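Local coordinates for kinase-associated protein B (Bacillus cereus, PDB 1Y71) that is of unknown function but is probably associated with a kinase, pairing an SH3-like beta domain with two helices, at residues Gly11-Gly16 with Lys82-Glu87; Lys22-Val27 with Val39-Lys44; Glu64-Ala69 with Gln122-Asp127. One frame throughout, in Å; residues are numbered along the deposited sequence.

Contact 1 (Gly11-Gly16 with Lys82-Glu87)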
loop_
_atom_site.group_PDB
_atom_site.type_symbol
_atom_site.label_atom_id
_atom_site.label_comp_id
_atom_site.label_asym_id
_atom_site.label_seq_id
_atom_site.Cartn_x
_atom_site.Cartn_y
_atom_site.Cartn_z
ATOM N N GLY B 11 14.864 0.334 1.691
ATOM C CA GLY B 11 13.708 -0.319 2.265
ATOM C C GLY B 11 12.827 0.686 2.983
ATOM O O GLY B 11 11.677 0.405 3.291
ATOM N N GLU B 12 13.360 1.868 3.258
ATOM C CA GLU B 12 12.583 2.855 4.010
ATOM C C GLU B 12 11.365 3.330 3.222
ATOM O O GLU B 12 11.483 3.679 2.044
ATOM C CB GLU B 12 13.478 4.012 4.429
ATOM C CG GLU B 12 12.747 5.163 5.105
ATOM C CD GLU B 12 13.661 5.969 6.013
ATOM O OE1 GLU B 12 13.144 6.895 6.658
ATOM O OE2 GLU B 12 14.880 5.677 6.088
ATOM N N ILE B 13 10.204 3.348 3.879
ATOM C CA ILE B 13 8.973 3.921 3.309
ATOM C C ILE B 13 8.978 5.437 3.466
ATOM O O ILE B 13 9.200 5.959 4.572
ATOM C CB ILE B 13 7.688 3.316 3.930
ATOM C CG1 ILE B 13 7.735 1.787 3.844
ATOM C CG2 ILE B 13 6.445 3.855 3.217
ATOM C CD1 ILE B 13 7.979 1.259 2.396
ATOM N N VAL B 14 8.765 6.138 2.351
ATOM C CA VAL B 14 8.899 7.609 2.307
ATOM C C VAL B 14 7.809 8.228 1.433
ATOM O O VAL B 14 7.088 7.519 0.772
ATOM C CB VAL B 14 10.282 8.007 1.743
ATOM C CG1 VAL B 14 11.429 7.520 2.690
ATOM C CG2 VAL B 14 10.449 7.453 0.290
ATOM N N THR B 15 7.651 9.550 1.492
ATOM C CA THR B 15 6.909 10.276 0.489
ATOM C C THR B 15 7.969 10.965 -0.384
ATOM O O THR B 15 9.092 11.234 0.083
ATOM C CB THR B 15 5.968 11.358 1.107
ATOM O OG1 THR B 15 6.761 12.251 1.878
ATOM C CG2 THR B 15 4.887 10.754 2.043
ATOM N N GLY B 16 7.627 11.224 -1.650
ATOM C CA GLY B 16 8.523 11.878 -2.605
ATOM C C GLY B 16 7.704 12.812 -3.483
ATOM O O GLY B 16 6.575 12.488 -3.897
ATOM N N LYS B 82 10.722 12.457 2.330
ATOM C CA LYS B 82 10.437 12.488 3.779
ATOM C C LYS B 82 10.020 11.098 4.281
ATOM O O LYS B 82 9.318 10.391 3.561
ATOM C CB LYS B 82 9.303 13.474 4.051
ATOM C CG LYS B 82 9.332 14.011 5.456
ATOM C CD LYS B 82 7.949 14.093 6.083
ATOM C CE LYS B 82 7.432 15.521 6.069
ATOM N NZ LYS B 82 8.514 16.473 6.481
ATOM N N LYS B 83 10.467 10.699 5.489
ATOM C CA LYS B 83 10.021 9.438 6.122
ATOM C C LYS B 83 8.494 9.385 6.191
ATOM O O LYS B 83 7.853 10.370 6.565
ATOM C CB LYS B 83 10.581 9.345 7.557
ATOM C CG LYS B 83 10.464 7.942 8.167
ATOM C CD LYS B 83 11.297 7.800 9.458
ATOM C CE LYS B 83 11.118 6.397 10.050
ATOM N NZ LYS B 83 11.352 5.242 9.093
ATOM N N TYR B 84 7.901 8.243 5.827
ATOM C CA TYR B 84 6.450 8.119 5.908
ATOM C C TYR B 84 6.092 6.843 6.702
ATOM O O TYR B 84 6.432 5.758 6.286
ATOM C CB TYR B 84 5.807 8.111 4.516
ATOM C CG TYR B 84 4.310 7.847 4.539
ATOM C CD1 TYR B 84 3.412 8.855 4.902
ATOM C CD2 TYR B 84 3.798 6.583 4.234
ATOM C CE1 TYR B 84 2.044 8.616 4.926
ATOM C CE2 TYR B 84 2.425 6.345 4.262
ATOM C CZ TYR B 84 1.567 7.367 4.608
ATOM O OH TYR B 84 0.223 7.126 4.636
ATOM N N GLU B 85 5.392 7.009 7.825
ATOM C CA GLU B 85 4.999 5.893 8.681
ATOM C C GLU B 85 3.507 5.545 8.619
ATOM O O GLU B 85 3.036 4.742 9.438
ATOM C CB GLU B 85 5.372 6.184 10.139
ATOM C CG GLU B 85 6.869 6.410 10.396
ATOM C CD GLU B 85 7.633 5.122 10.558
ATOM O OE1 GLU B 85 8.593 5.117 11.362
ATOM O OE2 GLU B 85 7.277 4.102 9.916
ATOM N N GLY B 86 2.765 6.174 7.710
ATOM C CA GLY B 86 1.319 5.919 7.618
ATOM C C GLY B 86 1.070 4.605 6.864
ATOM O O GLY B 86 2.029 3.926 6.444
ATOM N N GLU B 87 -0.216 4.267 6.683
ATOM C CA GLU B 87 -0.588 3.097 5.888
ATOM C C GLU B 87 -0.318 3.389 4.436
ATOM O O GLU B 87 -0.333 4.546 4.013
ATOM C CB GLU B 87 -2.060 2.680 6.110
ATOM C CG GLU B 87 -2.343 2.166 7.542
ATOM C CD GLU B 87 -3.745 1.649 7.709
ATOM O OE1 GLU B 87 -4.511 1.665 6.730
ATOM O OE2 GLU B 87 -4.103 1.225 8.825
HETATM O O HOH W 1 9.101 4.694 7.082
#

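Contact 2 (Lys22-Val27 with Val39-Lys44)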
loop_
_atom_site.group_PDB
_atom_site.type_symbol
_atom_site.label_atom_id
_atom_site.label_comp_id
_atom_site.label_asym_id
_atom_site.label_seq_id
_atom_site.Cartn_x
_atom_site.Cartn_y
_atom_site.Cartn_z
ATOM N N LYS B 22 2.991 14.034 -5.836
ATOM C CA LYS B 22 3.493 13.545 -4.546
ATOM C C LYS B 22 3.091 12.097 -4.383
ATOM O O LYS B 22 1.919 11.744 -4.620
ATOM C CB LYS B 22 2.950 14.380 -3.375
ATOM C CG LYS B 22 3.683 14.057 -2.074
ATOM C CD LYS B 22 3.258 15.017 -0.891
ATOM C CE LYS B 22 4.215 14.882 0.283
ATOM N NZ LYS B 22 3.791 15.813 1.387
ATOM N N TYR B 23 4.062 11.269 -3.978
ATOM C CA TYR B 23 3.919 9.811 -3.943
ATOM C C TYR B 23 4.369 9.204 -2.618
ATOM O O TYR B 23 5.215 9.758 -1.918
ATOM C CB TYR B 23 4.780 9.178 -5.095
ATOM C CG TYR B 23 4.421 9.750 -6.458
ATOM C CD1 TYR B 23 3.392 9.206 -7.195
ATOM C CD2 TYR B 23 5.035 10.918 -6.944
ATOM C CE1 TYR B 23 3.026 9.750 -8.425
ATOM C CE2 TYR B 23 4.673 11.469 -8.162
ATOM C CZ TYR B 23 3.677 10.880 -8.905
ATOM O OH TYR B 23 3.286 11.419 -10.114
ATOM N N ILE B 24 3.809 8.046 -2.288
ATOM C CA ILE B 24 4.389 7.178 -1.251
ATOM C C ILE B 24 5.193 6.143 -1.993
ATOM O O ILE B 24 4.735 5.587 -3.022
ATOM C CB ILE B 24 3.287 6.525 -0.378
ATOM C CG1 ILE B 24 2.591 7.626 0.418
ATOM C CG2 ILE B 24 3.842 5.334 0.479
ATOM C CD1 ILE B 24 1.187 7.286 0.904
ATOM N N GLY B 25 6.389 5.871 -1.492
ATOM C CA GLY B 25 7.260 4.880 -2.144
ATOM C C GLY B 25 8.268 4.253 -1.220
ATOM O O GLY B 25 8.243 4.452 -0.008
ATOM N N GLU B 26 9.160 3.481 -1.805
ATOM C CA GLU B 26 10.182 2.802 -1.032
ATOM C C GLU B 26 11.572 3.192 -1.547
ATOM O O GLU B 26 11.803 3.200 -2.753
ATOM C CB GLU B 26 9.939 1.282 -1.116
ATOM C CG GLU B 26 10.943 0.459 -0.352
ATOM C CD GLU B 26 10.899 -1.000 -0.720
ATOM O OE1 GLU B 26 10.200 -1.382 -1.691
ATOM O OE2 GLU B 26 11.598 -1.765 -0.030
ATOM N N VAL B 27 12.469 3.579 -0.653
ATOM C CA VAL B 27 13.842 3.882 -1.061
ATOM C C VAL B 27 14.499 2.581 -1.535
ATOM O O VAL B 27 14.520 1.596 -0.799
ATOM C CB VAL B 27 14.644 4.551 0.081
ATOM C CG1 VAL B 27 16.146 4.683 -0.278
ATOM C CG2 VAL B 27 14.028 5.926 0.429
ATOM N N VAL B 39 7.766 3.732 -6.608
ATOM C CA VAL B 39 6.438 4.303 -6.341
ATOM C C VAL B 39 5.455 3.201 -5.920
ATOM O O VAL B 39 5.307 2.169 -6.597
ATOM C CB VAL B 39 5.891 5.075 -7.570
ATOM C CG1 VAL B 39 4.429 5.517 -7.373
ATOM C CG2 VAL B 39 6.754 6.257 -7.877
ATOM N N LEU B 40 4.780 3.428 -4.794
ATOM C CA LEU B 40 3.750 2.488 -4.325
ATOM C C LEU B 40 2.321 3.036 -4.328
ATOM O O LEU B 40 1.344 2.266 -4.427
ATOM C CB LEU B 40 4.099 1.980 -2.923
ATOM C CG LEU B 40 5.435 1.259 -2.814
ATOM C CD1 LEU B 40 5.798 1.020 -1.325
ATOM C CD2 LEU B 40 5.512 -0.077 -3.632
ATOM N N ALA B 41 2.195 4.355 -4.154
ATOM C CA ALA B 41 0.892 4.991 -4.096
ATOM C C ALA B 41 1.014 6.448 -4.489
ATOM O O ALA B 41 2.104 7.021 -4.411
ATOM C CB ALA B 41 0.290 4.872 -2.713
ATOM N N VAL B 42 -0.112 7.030 -4.902
ATOM C CA VAL B 42 -0.202 8.442 -5.254
ATOM C C VAL B 42 -0.939 9.245 -4.176
ATOM O O VAL B 42 -2.051 8.912 -3.813
ATOM C CB VAL B 42 -0.918 8.661 -6.603
ATOM C CG1 VAL B 42 -0.830 10.178 -7.025
ATOM C CG2 VAL B 42 -0.332 7.740 -7.695
ATOM N N LEU B 43 -0.300 10.307 -3.686
ATOM C CA LEU B 43 -0.922 11.256 -2.753
ATOM C C LEU B 43 -1.425 12.522 -3.454
ATOM O O LEU B 43 -2.467 13.094 -3.069
ATOM C CB LEU B 43 0.060 11.681 -1.635
ATOM C CG LEU B 43 0.427 10.673 -0.559
ATOM C CD1 LEU B 43 1.514 11.258 0.355
ATOM C CD2 LEU B 43 -0.787 10.196 0.243
ATOM N N LYS B 44 -0.681 12.973 -4.457
ATOM C CA LYS B 44 -1.102 14.158 -5.204
ATOM C C LYS B 44 -0.791 13.956 -6.662
ATOM O O LYS B 44 0.347 13.610 -7.013
ATOM C CB LYS B 44 -0.425 15.434 -4.665
ATOM C CG LYS B 44 -0.709 16.674 -5.533
ATOM C CD LYS B 44 0.221 17.800 -5.127
ATOM C CE LYS B 44 -0.221 19.124 -5.728
ATOM N NZ LYS B 44 0.672 19.570 -6.837
#

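Contact 3 (Glu64-Ala69 with Gln122-Asp127)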
loop_
_atom_site.group_PDB
_atom_site.type_symbol
_atom_site.label_atom_id
_atom_site.label_comp_id
_atom_site.label_asym_id
_atom_site.label_seq_id
_atom_site.Cartn_x
_atom_site.Cartn_y
_atom_site.Cartn_z
ATOM N N GLU B 64 -0.826 16.753 -21.434
ATOM C CA GLU B 64 -1.089 16.029 -20.223
ATOM C C GLU B 64 0.204 15.646 -19.515
ATOM O O GLU B 64 1.283 15.579 -20.115
ATOM C CB GLU B 64 -1.957 14.805 -20.494
ATOM C CG GLU B 64 -1.293 13.728 -21.283
ATOM C CD GLU B 64 -2.183 12.522 -21.431
ATOM O OE1 GLU B 64 -1.634 11.388 -21.443
ATOM O OE2 GLU B 64 -3.431 12.708 -21.520
ATOM N N ARG B 65 0.080 15.409 -18.219
ATOM C CA ARG B 65 1.201 14.979 -17.403
ATOM C C ARG B 65 0.686 13.822 -16.566
ATOM O O ARG B 65 -0.158 14.024 -15.689
ATOM C CB ARG B 65 1.691 16.144 -16.549
ATOM C CG ARG B 65 2.670 15.754 -15.422
ATOM C CD ARG B 65 3.438 16.970 -14.913
ATOM N NE ARG B 65 4.208 17.624 -15.978
ATOM C CZ ARG B 65 3.830 18.725 -16.630
ATOM N NH1 ARG B 65 2.673 19.332 -16.344
ATOM N NH2 ARG B 65 4.625 19.232 -17.573
ATOM N N ARG B 66 1.170 12.615 -16.857
ATOM C CA ARG B 66 0.799 11.407 -16.089
ATOM C C ARG B 66 1.505 11.288 -14.726
ATOM O O ARG B 66 2.662 11.654 -14.586
ATOM C CB ARG B 66 1.117 10.127 -16.906
ATOM C CG ARG B 66 0.164 9.795 -18.015
ATOM C CD ARG B 66 0.635 8.528 -18.776
ATOM N NE ARG B 66 -0.492 7.956 -19.500
ATOM C CZ ARG B 66 -1.007 6.749 -19.304
ATOM N NH1 ARG B 66 -0.502 5.915 -18.405
ATOM N NH2 ARG B 66 -2.046 6.379 -20.039
ATOM N N ALA B 67 0.802 10.735 -13.731
ATOM C CA ALA B 67 1.427 10.283 -12.485
ATOM C C ALA B 67 2.486 9.229 -12.756
ATOM O O ALA B 67 2.408 8.509 -13.769
ATOM C CB ALA B 67 0.359 9.718 -11.507
ATOM N N LEU B 68 3.482 9.125 -11.883
ATOM C CA LEU B 68 4.372 7.977 -11.927
ATOM C C LEU B 68 3.549 6.684 -11.769
ATOM O O LEU B 68 2.536 6.642 -11.031
ATOM C CB LEU B 68 5.415 8.068 -10.834
ATOM C CG LEU B 68 6.322 9.302 -10.904
ATOM C CD1 LEU B 68 7.229 9.376 -9.658
ATOM C CD2 LEU B 68 7.137 9.296 -12.229
ATOM N N ALA B 69 3.996 5.638 -12.447
ATOM C CA ALA B 69 3.275 4.362 -12.472
ATOM C C ALA B 69 3.628 3.524 -11.254
ATOM O O ALA B 69 4.637 3.768 -10.620
ATOM C CB ALA B 69 3.593 3.600 -13.761
ATOM N N GLN B 122 -9.921 14.825 -17.022
ATOM C CA GLN B 122 -11.051 13.953 -17.387
ATOM C C GLN B 122 -10.593 12.851 -18.360
ATOM O O GLN B 122 -10.958 11.695 -18.208
ATOM C CB GLN B 122 -12.231 14.752 -17.962
ATOM C CG GLN B 122 -13.012 15.572 -16.937
ATOM C CD GLN B 122 -14.030 16.527 -17.579
ATOM O OE1 GLN B 122 -13.708 17.287 -18.510
ATOM N NE2 GLN B 122 -15.270 16.490 -17.081
ATOM N N GLN B 123 -9.773 13.217 -19.335
ATOM C CA GLN B 123 -9.217 12.244 -20.267
ATOM C C GLN B 123 -8.246 11.295 -19.588
ATOM O O GLN B 123 -8.297 10.073 -19.829
ATOM C CB GLN B 123 -8.500 12.931 -21.436
ATOM C CG GLN B 123 -8.083 11.964 -22.560
ATOM C CD GLN B 123 -9.241 11.100 -23.049
ATOM O OE1 GLN B 123 -10.340 11.601 -23.280
ATOM N NE2 GLN B 123 -9.003 9.788 -23.187
ATOM N N LEU B 124 -7.342 11.852 -18.785
ATOM C CA LEU B 124 -6.365 11.035 -18.051
ATOM C C LEU B 124 -7.063 9.932 -17.251
ATOM O O LEU B 124 -6.608 8.786 -17.223
ATOM C CB LEU B 124 -5.508 11.895 -17.127
ATOM C CG LEU B 124 -4.213 12.497 -17.658
ATOM C CD1 LEU B 124 -3.575 13.265 -16.552
ATOM C CD2 LEU B 124 -3.266 11.407 -18.177
ATOM N N LYS B 125 -8.182 10.297 -16.632
ATOM C CA LYS B 125 -9.018 9.371 -15.878
ATOM C C LYS B 125 -9.446 8.174 -16.748
ATOM O O LYS B 125 -9.487 7.035 -16.279
ATOM C CB LYS B 125 -10.244 10.109 -15.330
ATOM C CG LYS B 125 -11.212 9.210 -14.563
ATOM C CD LYS B 125 -12.360 9.978 -13.923
ATOM C CE LYS B 125 -13.335 8.978 -13.268
ATOM N NZ LYS B 125 -14.084 9.558 -12.106
ATOM N N LYS B 126 -9.734 8.440 -18.021
ATOM C CA LYS B 126 -10.124 7.374 -18.941
ATOM C C LYS B 126 -8.899 6.558 -19.336
ATOM O O LYS B 126 -8.949 5.328 -19.357
ATOM C CB LYS B 126 -10.846 7.956 -20.159
ATOM C CG LYS B 126 -12.100 8.718 -19.779
ATOM C CD LYS B 126 -12.851 9.223 -21.018
ATOM C CE LYS B 126 -14.159 9.906 -20.639
ATOM N NZ LYS B 126 -14.674 10.735 -21.760
ATOM N N ASP B 127 -7.790 7.250 -19.597
ATOM C CA ASP B 127 -6.542 6.610 -19.987
ATOM C C ASP B 127 -5.989 5.655 -18.921
ATOM O O ASP B 127 -5.444 4.600 -19.245
ATOM C CB ASP B 127 -5.500 7.662 -20.327
ATOM C CG ASP B 127 -5.910 8.532 -21.511
ATOM O OD1 ASP B 127 -6.850 8.154 -22.245
ATOM O OD2 ASP B 127 -5.278 9.589 -21.702
#

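Contact 1 (Gly11-Gly16 with Lys82-Glu87)
Thr-15 and Lys-82 are joined by two backbone hydrogen bonds, Thr-15 N to Lys-82 O at 2.8 Å and Lys-82 N to Thr-15 O at 3.0 Å. Two residues further on, past the non-hydrogen-bonded pair of Val-14 and Lys-83, Tyr-84 N gives a nearly straight bond to Ile-13 O (2.9 Å, 167° at the hydrogen). The tight part lies beside this bond. The Tyr-84 ring runs between two side chains: Ile-13 CG2 meets CD2 at the ring edge, 3.9 Å away, while Thr-15 CG2 comes obliquely to CD1 at 3.7 Å. Thr-15 OG1 lies between the backbone N and the carbonyl carbon (chi1 58°), beside Lys-82 CB. These pairings set strand 81-83 at an edge of the antiparallel five-stranded sheet of this SH3-clan domain, with strand 13-18 between it and strand 21-31. Beyond the strand, Gly-86 N sits over the centre of one face of the Tyr-84 ring, and Tyr-84 OH donates to Glu-87 O at 2.7 Å. The other side is wetter and looser. Glu-12 OE1 lies against the aliphatic chain of Lys-83, 3.2 Å from CG, but reaches its NZ at a weak 3.4 Å; Glu-12 OE2 is bonded to Glu-9 N. Lys-83 NZ also pairs with Glu-85 and donates to a water that probably donates in turn to Ile-13 O.

Contact 2 (Lys22-Val27 with Val39-Lys44)
Ile-24 packs on Ala-41 and Leu-43 from the face of the hairpin that it shares with Ala-41. Its CB starts the contact at 4.1 Å from Ala-41 CB. With CG1 anti to the carbonyl carbon (chi1 -66°), the longer branch leads to Leu-43: CG1 meets Leu-43 CD1 at 3.8 Å, and the terminal CD1 closes to 3.6 Å on Leu-43 CD2. The backbone of the same residue is held by three hydrogen bonds. Ile-24 O accepts from both Leu-40 N (2.8 Å) and Ala-41 N (3.0 Å), and Ile-24 N donates to Ala-41 O from above the plane of that carbonyl. Two residues facing one make a classic beta bulge. A second follows where the chain turns its corner: Leu-43 N and Lys-44 N both bond to Lys-22 O, reaching it from the same face of its plane. On the other side of the hairpin Tyr-23 lies alongside Val-42, its CE1 4.0 Å from Val-42 CG2, while CD1 touches Val-39 CG1 at 3.8 Å. Gly-25, paired with Val-39, brings no side chain to that face. Strands 21-31 and 34-42 thus form a hairpin within the sheet. Helix 91-104 packs through Tyr-91 on Val-39 and Val-42, Ser-94 OG bonds to Val-42 N, and strand 13-18 flanks strand 21-31 on its other edge.

Contact 3 (Glu64-Ala69 with Gln122-Asp127)
Leu-124 pushes its two methyl groups from helix 112-127 against the loop residues Glu-64 to Arg-66, so that the C-terminal helix packs on the segment between strands 34-42 and 73-77 of the SH3-clan domain. CD1 touches Arg-65 O at 3.6 Å. CD2 meets the Glu-64 carboxylate, with CD and OE2 both 3.6 Å away, and the aliphatic CG of Arg-66 at 3.8 Å. Around the leucine methyls lie charged groups, with no hydrogen bond between the segments. Glu-64 OE2 stands 3.6 Å from Asp-127 OD2, a like-charge approach that may raise the proton affinity of either acid. Arg-66 crosses Asp-127 at about a right angle, its NH2 3.7 Å from Asp-127 CB but 4.8 Å from OD2, with the guanidinium and carboxylate planes nearly parallel. Further out, Arg-65 points away and its NH1 bonds to the carbonyls of Val-47 and Gly-49, while Tyr-128 OH bonds to Ala-67 N. Within the helix, one turn before Asp-127, Gln-123 holds the acid from its own side: NE2 donates to Asp-127 OD1 at 2.9 Å, meeting that oxygen from above the carboxylate plane.

Contacts 1 and 2 adjoin in one sheet, their centres 8 Å apart. Segment 11-16 bonds to strand 21-31 on the edge away from strand 34-42, with Gly-16 O 2.8 Å from Tyr-23 N and, from the loop just before strand 13-18, Gly-11 N 2.8 Å from Val-27 O. Contact 3 lies about 16 Å from contact 2, centre to centre, yet touches it: Tyr-23 OH probably bonds to Leu-68 N at 2.9 Å, and Val-39 CG2 packs on Leu-68 CD1. From contact 1 it is about 24 Å between centres, across the middle of the chain. Contacts 1 and 2 also reach the second subunit, whereas no other chain of the assembly touches the segments of contact 3.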